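Local coordinates for polyphosphate kinase (Porphyromonas gingivalis, PDB 2O8R), which probably catalyses the reversible transfer of the terminal phosphate of ATP to a growing polyphosphate chain, with magnesium as cofactor, at residues S231-R236 with N302-A307; L97-F102 with I295-Y300; N183-G188 with S207-I212; I39-I44 with R589-Y594. The protein carries 3 engineered substitutions. All blocks are in the same frame, centred on the assembly; numbering follows the deposited sequence.

Interaction 1. Residues S231-R236 with N302-A307; sequences SIKVSR and NLQDLA
Lys-233 meets Asn-302 where a strand of the middle domain faces the short 3-10 turn that starts at Leu-303. Strand 225-235 is an inner strand of a six-stranded mixed sheet. Residues 302-307 belong to the loop that follows the edge strand 294-297 of the same sheet. The contact is small and internal, burying 116 Å² over both sides.

One hydrogen bond joins the two segments. Lys-233 NZ donates to Asn-302 OD1 over 2.7 Å. The C=O...N angle is 149°, and the donor sits 28° out of the carbonyl plane. The lysine chain runs extended from CB to CE and bends only at its last torsion (chi4 72°). This bend turns NZ onto the amide oxygen. The two side chains cross at about a right angle.

The main polar partner of Lys-233 is Glu-50 of helix 35-63, in a salt bridge, and Glu-50 is also hydrogen-bonded to Ser-235 OG. The buried ammonium is shared between a carboxylate and a neutral amide. The side chain of Gln-304 is about 9 Å from that of Asn-48, predicted to bind ATP, and about 5 Å from a sulfate probably from the crystallisation liquor.

Other contacts are without bonds. Lys-233 CD passes 3.5 Å from Asn-302 OD1, so the end of the aliphatic chain crosses close to the amide oxygen. Gln-304 NE2 stands 3.9 Å from Lys-233 NZ, with no bond.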
loop_
_atom_site.group_PDB
_atom_site.type_symbol
_atom_site.label_atom_id
_atom_site.label_comp_id
_atom_site.label_asym_id
_atom_site.label_seq_id
_atom_site.Cartn_x
_atom_site.Cartn_y
_atom_site.Cartn_z
ATOM N N SER A 231 26.401 -13.208 5.825
ATOM C CA SER A 231 25.136 -12.824 5.215
ATOM C C SER A 231 24.901 -13.731 4.036
ATOM O O SER A 231 25.814 -13.992 3.248
ATOM C CB SER A 231 25.155 -11.369 4.739
ATOM O OG SER A 231 25.446 -10.484 5.802
ATOM N N ILE A 232 23.675 -14.222 3.929
ATOM C CA ILE A 232 23.268 -15.007 2.784
ATOM C C ILE A 232 21.983 -14.457 2.181
ATOM O O ILE A 232 21.253 -13.705 2.826
ATOM C CB ILE A 232 23.082 -16.492 3.139
ATOM C CG1 ILE A 232 22.125 -16.647 4.329
ATOM C CG2 ILE A 232 24.438 -17.146 3.401
ATOM C CD1 ILE A 232 21.646 -18.059 4.556
ATOM N N LYS A 233 21.725 -14.851 0.939
ATOM C CA LYS A 233 20.554 -14.443 0.178
ATOM C C LYS A 233 20.285 -15.523 -0.863
ATOM O O LYS A 233 21.214 -16.031 -1.496
ATOM C CB LYS A 233 20.840 -13.107 -0.506
ATOM C CG LYS A 233 19.853 -12.676 -1.586
ATOM C CD LYS A 233 20.343 -11.393 -2.252
ATOM C CE LYS A 233 19.676 -11.150 -3.590
ATOM N NZ LYS A 233 18.256 -10.742 -3.448
ATOM N N VAL A 234 19.025 -15.890 -1.034
ATOM C CA VAL A 234 18.661 -16.814 -2.096
ATOM C C VAL A 234 17.628 -16.150 -2.986
ATOM O O VAL A 234 16.710 -15.519 -2.487
ATOM C CB VAL A 234 18.158 -18.182 -1.527
ATOM C CG1 VAL A 234 17.139 -17.985 -0.430
ATOM C CG2 VAL A 234 17.598 -19.075 -2.618
ATOM N N SER A 235 17.810 -16.235 -4.302
ATOM C CA SER A 235 16.728 -15.905 -5.233
ATOM C C SER A 235 16.132 -17.222 -5.678
ATOM O O SER A 235 16.873 -18.169 -5.948
ATOM C CB SER A 235 17.240 -15.155 -6.462
ATOM O OG SER A 235 18.132 -14.110 -6.123
ATOM N N ARG A 236 14.807 -17.298 -5.747
ATOM C CA ARG A 236 14.160 -18.481 -6.329
ATOM C C ARG A 236 13.003 -18.129 -7.265
ATOM O O ARG A 236 12.535 -16.986 -7.267
ATOM C CB ARG A 236 13.728 -19.480 -5.251
ATOM C CG ARG A 236 12.944 -18.903 -4.091
ATOM C CD ARG A 236 12.619 -20.001 -3.103
ATOM N NE ARG A 236 13.820 -20.718 -2.699
ATOM C CZ ARG A 236 14.196 -20.882 -1.436
ATOM N NH1 ARG A 236 13.450 -20.394 -0.465
ATOM N NH2 ARG A 236 15.304 -21.544 -1.142
ATOM N N ASN A 302 21.877 -8.005 -1.017
ATOM C CA ASN A 302 20.573 -7.391 -1.242
ATOM C C ASN A 302 20.666 -5.876 -1.286
ATOM O O ASN A 302 19.852 -5.170 -0.693
ATOM C CB ASN A 302 19.579 -7.824 -0.178
ATOM C CG ASN A 302 18.212 -8.044 -0.735
ATOM O OD1 ASN A 302 17.931 -9.097 -1.313
ATOM N ND2 ASN A 302 17.334 -7.062 -0.556
ATOM N N LEU A 303 21.663 -5.385 -2.012
ATOM C CA LEU A 303 21.979 -3.974 -1.982
ATOM C C LEU A 303 21.033 -3.091 -2.790
ATOM O O LEU A 303 21.307 -1.912 -2.976
ATOM C CB LEU A 303 23.420 -3.746 -2.398
ATOM C CG LEU A 303 24.416 -4.111 -1.309
ATOM C CD1 LEU A 303 25.815 -3.992 -1.876
ATOM C CD2 LEU A 303 24.245 -3.191 -0.122
ATOM N N GLN A 304 19.917 -3.647 -3.252
ATOM C CA GLN A 304 18.902 -2.836 -3.901
ATOM C C GLN A 304 18.242 -1.968 -2.849
ATOM O O GLN A 304 17.573 -0.984 -3.178
ATOM C CB GLN A 304 17.860 -3.689 -4.617
ATOM C CG GLN A 304 17.357 -4.899 -3.829
ATOM C CD GLN A 304 18.122 -6.145 -4.205
ATOM O OE1 GLN A 304 19.332 -6.218 -4.018
ATOM N NE2 GLN A 304 17.429 -7.122 -4.770
ATOM N N ASP A 305 18.456 -2.340 -1.582
ATOM C CA ASP A 305 18.020 -1.550 -0.430
ATOM C C ASP A 305 18.775 -0.238 -0.312
ATOM O O ASP A 305 18.428 0.583 0.534
ATOM C CB ASP A 305 18.197 -2.316 0.884
ATOM C CG ASP A 305 17.348 -3.572 0.963
ATOM O OD1 ASP A 305 16.414 -3.727 0.148
ATOM O OD2 ASP A 305 17.621 -4.408 1.852
ATOM N N LEU A 306 19.807 -0.037 -1.136
ATOM C CA LEU A 306 20.507 1.251 -1.151
ATOM C C LEU A 306 19.556 2.390 -1.506
ATOM O O LEU A 306 19.763 3.530 -1.103
ATOM C CB LEU A 306 21.731 1.233 -2.072
ATOM C CG LEU A 306 22.974 0.482 -1.554
ATOM C CD1 LEU A 306 24.159 0.740 -2.450
ATOM C CD2 LEU A 306 23.340 0.848 -0.121
ATOM N N ALA A 307 18.489 2.063 -2.228
ATOM C CA ALA A 307 17.444 3.021 -2.566
ATOM C C ALA A 307 16.778 3.586 -1.316
ATOM O O ALA A 307 16.106 4.612 -1.383
ATOM C CB ALA A 307 16.399 2.367 -3.468
#

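Interaction 2. Residues L97-F102 with I295-Y300; sequences LYYRIF and IRSGNY
The ring of Tyr-99 has Gly-298 over one face and the carbonyl oxygen of Tyr-300 at its edge. Gly-298 CA stands 3.4 Å above the plane of the Tyr-99 ring, displaced toward the rim. This is a CH-pi contact: Gly-298 CA is 3.7 Å from the centroid of the Tyr-99 ring, 25° off the normal. The backbone N of Gly-298 also comes within 3.6 Å of Tyr-99 CE2. Tyr-300 O lies in the plane of the phenol, on the hydroxyl side. Tyr-99 OH would donate to it, but the modelled separation is too short to be taken literally, and this bond is doubtful.

Tyr-99 belongs to helix 83-112 of the N-terminal domain. Gly-298 and Tyr-300 follow strand 294-297, an outermost strand of the six-stranded sheet of the middle domain. The contact therefore packs a helix of one domain against the end of an edge strand of the next. CG of Tyr-99 lies anti to its carbonyl carbon (chi1 -79°), which sends the ring from the helix over the backbone at Gly-298.

The Tyr-300 ring takes no part in the grip on Tyr-99. It stacks with Phe-208, and its hydroxyl bonds to Asp-211. Phe-102, about one turn further along, faces the Tyr-300 ring loosely, Phe-102 CE2 being 4.7 Å from Tyr-300 CD2. A sulfate, probably from the crystallisation liquor, lies about 4 Å from the Tyr-99 side chain.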
loop_
_atom_site.group_PDB
_atom_site.type_symbol
_atom_site.label_atom_id
_atom_site.label_comp_id
_atom_site.label_asym_id
_atom_site.label_seq_id
_atom_site.Cartn_x
_atom_site.Cartn_y
_atom_site.Cartn_z
ATOM N N LEU A 97 33.225 -5.172 -9.913
ATOM C CA LEU A 97 33.098 -3.760 -10.228
ATOM C C LEU A 97 32.193 -3.027 -9.226
ATOM O O LEU A 97 32.583 -1.984 -8.690
ATOM C CB LEU A 97 32.567 -3.592 -11.651
ATOM C CG LEU A 97 32.301 -2.175 -12.144
ATOM C CD1 LEU A 97 33.550 -1.301 -12.038
ATOM C CD2 LEU A 97 31.818 -2.247 -13.561
ATOM N N TYR A 98 31.003 -3.584 -8.979
ATOM C CA TYR A 98 30.028 -3.025 -8.041
ATOM C C TYR A 98 30.652 -2.690 -6.684
ATOM O O TYR A 98 30.502 -1.574 -6.176
ATOM C CB TYR A 98 28.882 -4.018 -7.857
ATOM C CG TYR A 98 27.626 -3.490 -7.189
ATOM C CD1 TYR A 98 26.488 -3.206 -7.938
ATOM C CD2 TYR A 98 27.556 -3.331 -5.808
ATOM C CE1 TYR A 98 25.325 -2.752 -7.334
ATOM C CE2 TYR A 98 26.395 -2.870 -5.192
ATOM C CZ TYR A 98 25.289 -2.588 -5.957
ATOM O OH TYR A 98 24.145 -2.131 -5.342
ATOM N N TYR A 99 31.366 -3.647 -6.106
ATOM C CA TYR A 99 31.964 -3.434 -4.796
ATOM C C TYR A 99 33.116 -2.428 -4.796
ATOM O O TYR A 99 33.290 -1.678 -3.832
ATOM C CB TYR A 99 32.350 -4.762 -4.165
ATOM C CG TYR A 99 31.163 -5.481 -3.551
ATOM C CD1 TYR A 99 30.758 -5.220 -2.240
ATOM C CD2 TYR A 99 30.437 -6.410 -4.280
ATOM C CE1 TYR A 99 29.668 -5.874 -1.674
ATOM C CE2 TYR A 99 29.349 -7.071 -3.722
ATOM C CZ TYR A 99 28.971 -6.796 -2.427
ATOM O OH TYR A 99 27.904 -7.462 -1.892
ATOM N N ARG A 100 33.876 -2.399 -5.888
ATOM C CA ARG A 100 34.872 -1.360 -6.096
ATOM C C ARG A 100 34.219 0.020 -6.070
ATOM O O ARG A 100 34.669 0.902 -5.353
ATOM C CB ARG A 100 35.644 -1.582 -7.398
ATOM C CG ARG A 100 36.969 -2.297 -7.210
ATOM C CD ARG A 100 37.760 -2.362 -8.505
ATOM N NE ARG A 100 37.298 -3.446 -9.366
ATOM C CZ ARG A 100 36.849 -3.293 -10.608
ATOM N NH1 ARG A 100 36.812 -2.091 -11.169
ATOM N NH2 ARG A 100 36.445 -4.356 -11.293
ATOM N N ILE A 101 33.138 0.196 -6.822
ATOM C CA ILE A 101 32.412 1.464 -6.809
ATOM C C ILE A 101 31.913 1.778 -5.405
ATOM O O ILE A 101 32.077 2.894 -4.920
ATOM C CB ILE A 101 31.249 1.461 -7.814
ATOM C CG1 ILE A 101 31.801 1.271 -9.219
ATOM C CG2 ILE A 101 30.513 2.780 -7.796
ATOM C CD1 ILE A 101 30.781 0.911 -10.234
ATOM N N PHE A 102 31.351 0.774 -4.739
ATOM C CA PHE A 102 30.738 0.974 -3.428
ATOM C C PHE A 102 31.742 1.353 -2.344
ATOM O O PHE A 102 31.558 2.339 -1.627
ATOM C CB PHE A 102 29.953 -0.268 -3.010
ATOM C CG PHE A 102 29.227 -0.111 -1.706
ATOM C CD1 PHE A 102 28.158 0.771 -1.594
ATOM C CD2 PHE A 102 29.604 -0.848 -0.593
ATOM C CE1 PHE A 102 27.483 0.920 -0.399
ATOM C CE2 PHE A 102 28.929 -0.700 0.604
ATOM C CZ PHE A 102 27.870 0.188 0.703
ATOM N N ILE A 295 27.050 -18.378 -5.491
ATOM C CA ILE A 295 27.964 -17.327 -5.918
ATOM C C ILE A 295 28.496 -16.595 -4.702
ATOM O O ILE A 295 27.749 -15.908 -4.007
ATOM C CB ILE A 295 27.272 -16.288 -6.823
ATOM C CG1 ILE A 295 26.257 -16.958 -7.750
ATOM C CG2 ILE A 295 28.313 -15.486 -7.604
ATOM C CD1 ILE A 295 25.417 -15.982 -8.531
ATOM N N ARG A 296 29.787 -16.745 -4.433
ATOM C CA ARG A 296 30.400 -15.982 -3.361
ATOM C C ARG A 296 30.584 -14.530 -3.777
ATOM O O ARG A 296 31.116 -14.240 -4.846
ATOM C CB ARG A 296 31.711 -16.605 -2.866
ATOM C CG ARG A 296 32.331 -17.676 -3.751
ATOM C CD ARG A 296 33.520 -18.323 -3.039
ATOM N NE ARG A 296 34.304 -17.320 -2.318
ATOM C CZ ARG A 296 35.307 -16.618 -2.843
ATOM N NH1 ARG A 296 35.679 -16.810 -4.103
ATOM N NH2 ARG A 296 35.945 -15.723 -2.102
ATOM N N SER A 297 30.108 -13.622 -2.935
ATOM C CA SER A 297 30.195 -12.206 -3.230
ATOM C C SER A 297 30.696 -11.422 -2.025
ATOM O O SER A 297 31.294 -11.985 -1.106
ATOM C CB SER A 297 28.840 -11.670 -3.675
ATOM O OG SER A 297 27.956 -11.641 -2.580
ATOM N N GLY A 298 30.436 -10.119 -2.043
ATOM C CA GLY A 298 30.947 -9.205 -1.036
ATOM C C GLY A 298 30.269 -9.320 0.308
ATOM O O GLY A 298 29.479 -10.234 0.557
ATOM N N ASN A 299 30.577 -8.370 1.176
ATOM C CA ASN A 299 30.222 -8.475 2.584
ATOM C C ASN A 299 28.795 -8.044 2.940
ATOM O O ASN A 299 28.292 -8.392 4.013
ATOM C CB ASN A 299 31.227 -7.689 3.407
ATOM C CG ASN A 299 31.298 -8.164 4.810
ATOM O OD1 ASN A 299 30.696 -7.572 5.699
ATOM N ND2 ASN A 299 32.025 -9.257 5.031
ATOM N N TYR A 300 28.160 -7.278 2.047
ATOM C CA TYR A 300 26.749 -6.894 2.189
ATOM C C TYR A 300 25.952 -7.319 0.965
ATOM O O TYR A 300 26.370 -7.061 -0.162
ATOM C CB TYR A 300 26.597 -5.386 2.410
ATOM C CG TYR A 300 27.320 -4.901 3.631
ATOM C CD1 TYR A 300 26.735 -4.995 4.888
ATOM C CD2 TYR A 300 28.604 -4.366 3.533
ATOM C CE1 TYR A 300 27.411 -4.557 6.028
ATOM C CE2 TYR A 300 29.284 -3.930 4.657
ATOM C CZ TYR A 300 28.681 -4.022 5.901
ATOM O OH TYR A 300 29.355 -3.585 7.014
#

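Interaction 3. Residues N183-G188 with S207-I212; sequences NVPTDG and SFLEDI
Leu-209 reaches Thr-186 because its CG is anti to the backbone N (chi1 -163°), which carries the branch from the start of the helix to the loop. CD2 is the branch that touches. It lies 3.8 Å from Thr-186 CG2, with the two side chains crossing obliquely. Leu-209 CD2 also comes within 4.1 Å of Pro-185 O and 4.3 Å of Pro-185 CD.

A second, lighter touch joins Val-184 CG1 to Glu-210 CB at 4.2 Å. Only the root of the glutamate is used here. Its carboxylate bends away to a salt bridge with Arg-191. No hydrogen bond crosses between the segments. The contact is apolar and mostly buried.

Leu-209 also packs on Ile-139 of helix 125-139. It therefore touches both that helix and the loop. Asn-183, at the end of its strand, packs on Tyr-144 of the second subunit.

Phe-208, the last residue of strand 204-208, holds the N-cap position of helix 209-214. On the loop side, Pro-185, which touches Leu-209, is the centre of an inverse gamma turn, closed by Thr-186 N to Val-184 O. The arrangement is a strand-to-helix junction of the middle domain packed on a tight turn between strands 178-183 and 192-195.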
loop_
_atom_site.group_PDB
_atom_site.type_symbol
_atom_site.label_atom_id
_atom_site.label_comp_id
_atom_site.label_asym_id
_atom_site.label_seq_id
_atom_site.Cartn_x
_atom_site.Cartn_y
_atom_site.Cartn_z
ATOM N N ASN A 183 17.112 -14.200 11.168
ATOM C CA ASN A 183 16.451 -13.288 10.259
ATOM C C ASN A 183 16.923 -11.877 10.480
ATOM O O ASN A 183 17.232 -11.489 11.602
ATOM C CB ASN A 183 14.936 -13.354 10.469
ATOM C CG ASN A 183 14.543 -13.312 11.934
ATOM O OD1 ASN A 183 15.209 -13.892 12.791
ATOM N ND2 ASN A 183 13.459 -12.624 12.229
ATOM N N VAL A 184 16.994 -11.098 9.410
ATOM C CA VAL A 184 17.193 -9.675 9.581
ATOM C C VAL A 184 15.856 -9.003 9.290
ATOM O O VAL A 184 15.433 -8.898 8.141
ATOM C CB VAL A 184 18.413 -9.151 8.798
ATOM C CG1 VAL A 184 19.416 -10.266 8.672
ATOM C CG2 VAL A 184 18.040 -8.647 7.441
ATOM N N PRO A 185 15.159 -8.588 10.351
ATOM C CA PRO A 185 13.742 -8.221 10.274
ATOM C C PRO A 185 13.488 -6.911 9.545
ATOM O O PRO A 185 12.978 -5.959 10.137
ATOM C CB PRO A 185 13.331 -8.093 11.744
ATOM C CG PRO A 185 14.591 -7.807 12.476
ATOM C CD PRO A 185 15.718 -8.429 11.705
ATOM N N THR A 186 13.831 -6.859 8.264
ATOM C CA THR A 186 13.630 -5.635 7.495
ATOM C C THR A 186 12.175 -5.477 7.094
ATOM O O THR A 186 11.788 -4.465 6.531
ATOM C CB THR A 186 14.532 -5.554 6.274
ATOM O OG1 THR A 186 14.331 -6.712 5.456
ATOM C CG2 THR A 186 15.958 -5.490 6.708
ATOM N N ASP A 187 11.374 -6.479 7.422
ATOM C CA ASP A 187 9.933 -6.385 7.289
ATOM C C ASP A 187 9.330 -5.536 8.406
ATOM O O ASP A 187 8.144 -5.227 8.387
ATOM C CB ASP A 187 9.327 -7.789 7.319
ATOM C CG ASP A 187 9.782 -8.613 8.531
ATOM O OD1 ASP A 187 10.453 -8.067 9.434
ATOM O OD2 ASP A 187 9.466 -9.823 8.577
ATOM N N GLY A 188 10.143 -5.202 9.403
ATOM C CA GLY A 188 9.682 -4.435 10.556
ATOM C C GLY A 188 10.608 -3.292 10.949
ATOM O O GLY A 188 10.234 -2.430 11.736
ATOM N N SER A 207 23.925 2.666 10.028
ATOM C CA SER A 207 24.383 1.302 10.193
ATOM C C SER A 207 23.443 0.386 9.466
ATOM O O SER A 207 22.235 0.641 9.445
ATOM C CB SER A 207 24.361 0.928 11.663
ATOM O OG SER A 207 25.389 1.589 12.356
ATOM N N PHE A 208 23.998 -0.669 8.872
ATOM C CA PHE A 208 23.198 -1.793 8.367
ATOM C C PHE A 208 22.556 -2.491 9.556
ATOM O O PHE A 208 23.191 -2.691 10.599
ATOM C CB PHE A 208 24.066 -2.821 7.632
ATOM C CG PHE A 208 24.618 -2.341 6.308
ATOM C CD1 PHE A 208 24.005 -2.701 5.116
ATOM C CD2 PHE A 208 25.762 -1.564 6.250
ATOM C CE1 PHE A 208 24.516 -2.283 3.897
ATOM C CE2 PHE A 208 26.278 -1.149 5.037
ATOM C CZ PHE A 208 25.654 -1.508 3.857
ATOM N N LEU A 209 21.300 -2.865 9.398
ATOM C CA LEU A 209 20.618 -3.641 10.413
ATOM C C LEU A 209 21.402 -4.907 10.760
ATOM O O LEU A 209 21.600 -5.205 11.942
ATOM C CB LEU A 209 19.215 -4.000 9.935
ATOM C CG LEU A 209 18.189 -4.469 10.959
ATOM C CD1 LEU A 209 18.238 -3.597 12.200
ATOM C CD2 LEU A 209 16.791 -4.452 10.318
ATOM N N GLU A 210 21.875 -5.628 9.738
ATOM C CA GLU A 210 22.544 -6.920 9.968
ATOM C C GLU A 210 23.864 -6.772 10.707
ATOM O O GLU A 210 24.293 -7.694 11.393
ATOM C CB GLU A 210 22.729 -7.734 8.676
ATOM C CG GLU A 210 23.738 -7.168 7.670
ATOM C CD GLU A 210 23.107 -6.222 6.649
ATOM O OE1 GLU A 210 22.113 -5.536 6.985
ATOM O OE2 GLU A 210 23.616 -6.159 5.507
ATOM N N ASP A 211 24.496 -5.608 10.572
ATOM C CA ASP A 211 25.703 -5.313 11.328
ATOM C C ASP A 211 25.396 -5.240 12.831
ATOM O O ASP A 211 26.074 -5.862 13.642
ATOM C CB ASP A 211 26.357 -4.028 10.817
ATOM C CG ASP A 211 27.227 -4.256 9.583
ATOM O OD1 ASP A 211 27.506 -5.419 9.234
ATOM O OD2 ASP A 211 27.645 -3.260 8.964
ATOM N N ILE A 212 24.346 -4.514 13.190
ATOM C CA ILE A 212 23.922 -4.435 14.576
ATOM C C ILE A 212 23.681 -5.817 15.151
ATOM O O ILE A 212 24.172 -6.127 16.237
ATOM C CB ILE A 212 22.663 -3.573 14.760
ATOM C CG1 ILE A 212 22.886 -2.181 14.135
ATOM C CG2 ILE A 212 22.293 -3.499 16.275
ATOM C CD1 ILE A 212 21.588 -1.418 13.877
#

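Interaction 4. Residues I39-I44 with R589-Y594; sequences IKFLSI and RLVDMY
Phe-41 makes the close part of this contact, directing the edge of its ring at the backbone of Asp-592. Phe-41 CZ is 3.3 Å from Asp-592 O, which lies near the ring plane. Met-593 CA also sits at this edge, 4.1 Å from Phe-41 CZ. Val-591 adds the apolar part, with CG1 at 4.2 Å from Phe-41 CE2, an oblique approach. CG1 of Val-591 is anti to the backbone N (chi1 159°), which brings this methyl to the ring. One face of the ring is covered from its own helix by Ile-44 CD1, 4.2 Å above the centre.

The other side is looser. Met-593, a selenomethionine, is partly exposed, and the closest approach of its side chain is Met-593 CG to Phe-41 CE1, 5.0 Å. Asp-592 contributes backbone alone. Its CB points away from the helix, and its carboxylate forms salt bridges with Lys-655 and Arg-677. No hydrogen bond links the two segments.

The contact seats helix 35-63 of the N-terminal domain against a loop of the second C-terminal domain, of the PLD clan. It borders the predicted ATP site: Val-591 is about 4 Å from Arg-570 and Phe-41 about 7 Å from Asn-48, between side chains.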
loop_
_atom_site.group_PDB
_atom_site.type_symbol
_atom_site.label_atom_id
_atom_site.label_comp_id
_atom_site.label_asym_id
_atom_site.label_seq_id
_atom_site.Cartn_x
_atom_site.Cartn_y
_atom_site.Cartn_z
ATOM N N ILE A 39 24.072 6.236 -6.172
ATOM C CA ILE A 39 23.519 5.261 -5.230
ATOM C C ILE A 39 22.211 4.628 -5.734
ATOM O O ILE A 39 22.035 3.395 -5.651
ATOM C CB ILE A 39 23.295 5.901 -3.843
ATOM C CG1 ILE A 39 24.651 6.250 -3.206
ATOM C CG2 ILE A 39 22.448 4.981 -2.947
ATOM C CD1 ILE A 39 24.604 6.478 -1.711
ATOM N N LYS A 40 21.316 5.476 -6.257
ATOM C CA LYS A 40 20.094 5.031 -6.937
ATOM C C LYS A 40 20.392 4.018 -8.031
ATOM O O LYS A 40 19.713 3.001 -8.127
ATOM C CB LYS A 40 19.325 6.209 -7.537
ATOM C CG LYS A 40 18.014 6.558 -6.836
ATOM C CD LYS A 40 18.193 6.886 -5.361
ATOM C CE LYS A 40 16.908 6.597 -4.611
ATOM N NZ LYS A 40 17.127 6.685 -3.149
ATOM N N PHE A 41 21.415 4.284 -8.840
ATOM C CA PHE A 41 21.739 3.387 -9.939
ATOM C C PHE A 41 22.354 2.053 -9.505
ATOM O O PHE A 41 22.161 1.029 -10.161
ATOM C CB PHE A 41 22.565 4.105 -11.012
ATOM C CG PHE A 41 21.718 4.788 -12.018
ATOM C CD1 PHE A 41 21.184 6.032 -11.752
ATOM C CD2 PHE A 41 21.376 4.153 -13.197
ATOM C CE1 PHE A 41 20.356 6.657 -12.661
ATOM C CE2 PHE A 41 20.550 4.771 -14.104
ATOM C CZ PHE A 41 20.030 6.030 -13.825
ATOM N N LEU A 42 23.067 2.070 -8.389
ATOM C CA LEU A 42 23.565 0.850 -7.784
ATOM C C LEU A 42 22.349 -0.011 -7.432
ATOM O O LEU A 42 22.259 -1.171 -7.823
ATOM C CB LEU A 42 24.384 1.195 -6.537
ATOM C CG LEU A 42 25.809 0.687 -6.307
ATOM C CD1 LEU A 42 26.612 0.600 -7.596
ATOM C CD2 LEU A 42 26.546 1.537 -5.235
ATOM N N SER A 43 21.400 0.586 -6.720
ATOM C CA SER A 43 20.171 -0.101 -6.333
ATOM C C SER A 43 19.422 -0.686 -7.544
ATOM O O SER A 43 19.041 -1.860 -7.541
ATOM C CB SER A 43 19.281 0.860 -5.532
ATOM O OG SER A 43 17.913 0.708 -5.860
ATOM N N ILE A 44 19.244 0.139 -8.576
ATOM C CA ILE A 44 18.591 -0.262 -9.821
ATOM C C ILE A 44 19.279 -1.474 -10.429
ATOM O O ILE A 44 18.615 -2.459 -10.763
ATOM C CB ILE A 44 18.548 0.880 -10.864
ATOM C CG1 ILE A 44 17.588 1.984 -10.407
ATOM C CG2 ILE A 44 18.131 0.341 -12.228
ATOM C CD1 ILE A 44 17.668 3.277 -11.228
ATOM N N ARG A 589 22.996 3.666 -27.329
ATOM C CA ARG A 589 22.276 3.429 -26.102
ATOM C C ARG A 589 22.356 4.676 -25.228
ATOM O O ARG A 589 23.442 5.110 -24.836
ATOM C CB ARG A 589 22.868 2.249 -25.369
ATOM C CG ARG A 589 22.441 2.130 -23.938
ATOM C CD ARG A 589 23.153 0.957 -23.317
ATOM N NE ARG A 589 22.573 -0.279 -23.808
ATOM C CZ ARG A 589 23.229 -1.424 -23.931
ATOM N NH1 ARG A 589 24.508 -1.498 -23.601
ATOM N NH2 ARG A 589 22.596 -2.493 -24.391
ATOM N N LEU A 590 21.194 5.256 -24.949
ATOM C CA LEU A 590 21.103 6.383 -24.042
ATOM C C LEU A 590 20.500 5.935 -22.720
ATOM O O LEU A 590 19.347 5.505 -22.675
ATOM C CB LEU A 590 20.261 7.505 -24.655
ATOM C CG LEU A 590 20.133 8.739 -23.760
ATOM C CD1 LEU A 590 21.505 9.331 -23.459
ATOM C CD2 LEU A 590 19.194 9.775 -24.387
ATOM N N VAL A 591 21.300 6.025 -21.663
ATOM C CA VAL A 591 20.871 5.784 -20.283
ATOM C C VAL A 591 21.256 7.011 -19.456
ATOM O O VAL A 591 22.405 7.460 -19.489
ATOM C CB VAL A 591 21.546 4.528 -19.692
ATOM C CG1 VAL A 591 21.529 4.535 -18.155
ATOM C CG2 VAL A 591 20.900 3.285 -20.239
ATOM N N ASP A 592 20.278 7.549 -18.738
ATOM C CA ASP A 592 20.430 8.732 -17.912
ATOM C C ASP A 592 19.399 8.572 -16.777
ATOM O O ASP A 592 18.847 7.480 -16.586
ATOM C CB ASP A 592 20.142 9.972 -18.761
ATOM C CG ASP A 592 20.812 11.253 -18.240
ATOM O OD1 ASP A 592 21.373 11.271 -17.124
ATOM O OD2 ASP A 592 20.765 12.274 -18.966
HETATM N N MSE A 593 19.128 9.646 -16.036
HETATM C CA MSE A 593 18.207 9.586 -14.901
HETATM C C MSE A 593 16.776 9.143 -15.240
HETATM O O MSE A 593 16.167 8.382 -14.481
HETATM C CB MSE A 593 18.162 10.927 -14.192
HETATM C CG MSE A 593 17.558 10.831 -12.812
HETATM SE SE MSE A 593 17.435 12.540 -11.907
HETATM C CE MSE A 593 17.676 11.876 -10.083
ATOM N N TYR A 594 16.240 9.631 -16.358
ATOM C CA TYR A 594 14.919 9.222 -16.809
ATOM C C TYR A 594 15.056 7.956 -17.610
ATOM O O TYR A 594 16.033 7.778 -18.329
ATOM C CB TYR A 594 14.254 10.281 -17.696
ATOM C CG TYR A 594 14.092 11.646 -17.077
ATOM C CD1 TYR A 594 13.870 11.803 -15.717
ATOM C CD2 TYR A 594 14.124 12.780 -17.867
ATOM C CE1 TYR A 594 13.726 13.039 -15.168
ATOM C CE2 TYR A 594 13.970 14.017 -17.327
ATOM C CZ TYR A 594 13.778 14.150 -15.979
ATOM O OH TYR A 594 13.630 15.408 -15.445
#

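Interactions 1, 2 and 3 gather round the middle domain, and interaction 4 ties the N-terminal helices to the second C-terminal domain. The centres of interactions 1 and 2 are about 12 Å apart, and so are those of 1 and 3. Leu-303 packs on Tyr-98 and Phe-208. Tyr-300 of interaction 2 bonds to Asp-211 of interaction 3. Residues 302-307 of interaction 1 touch helix 35-63, which carries residues 39-44 of interaction 4: Ala-307 O lies 2.9 Å from Lys-40 NZ, probably a hydrogen bond. Asn-48, predicted to bind ATP, is on this helix, about 9 Å from Gln-304 and about 7 Å from Phe-41, between side chains. Interactions 3 and 4 stay about 10 Å apart at their nearest atoms.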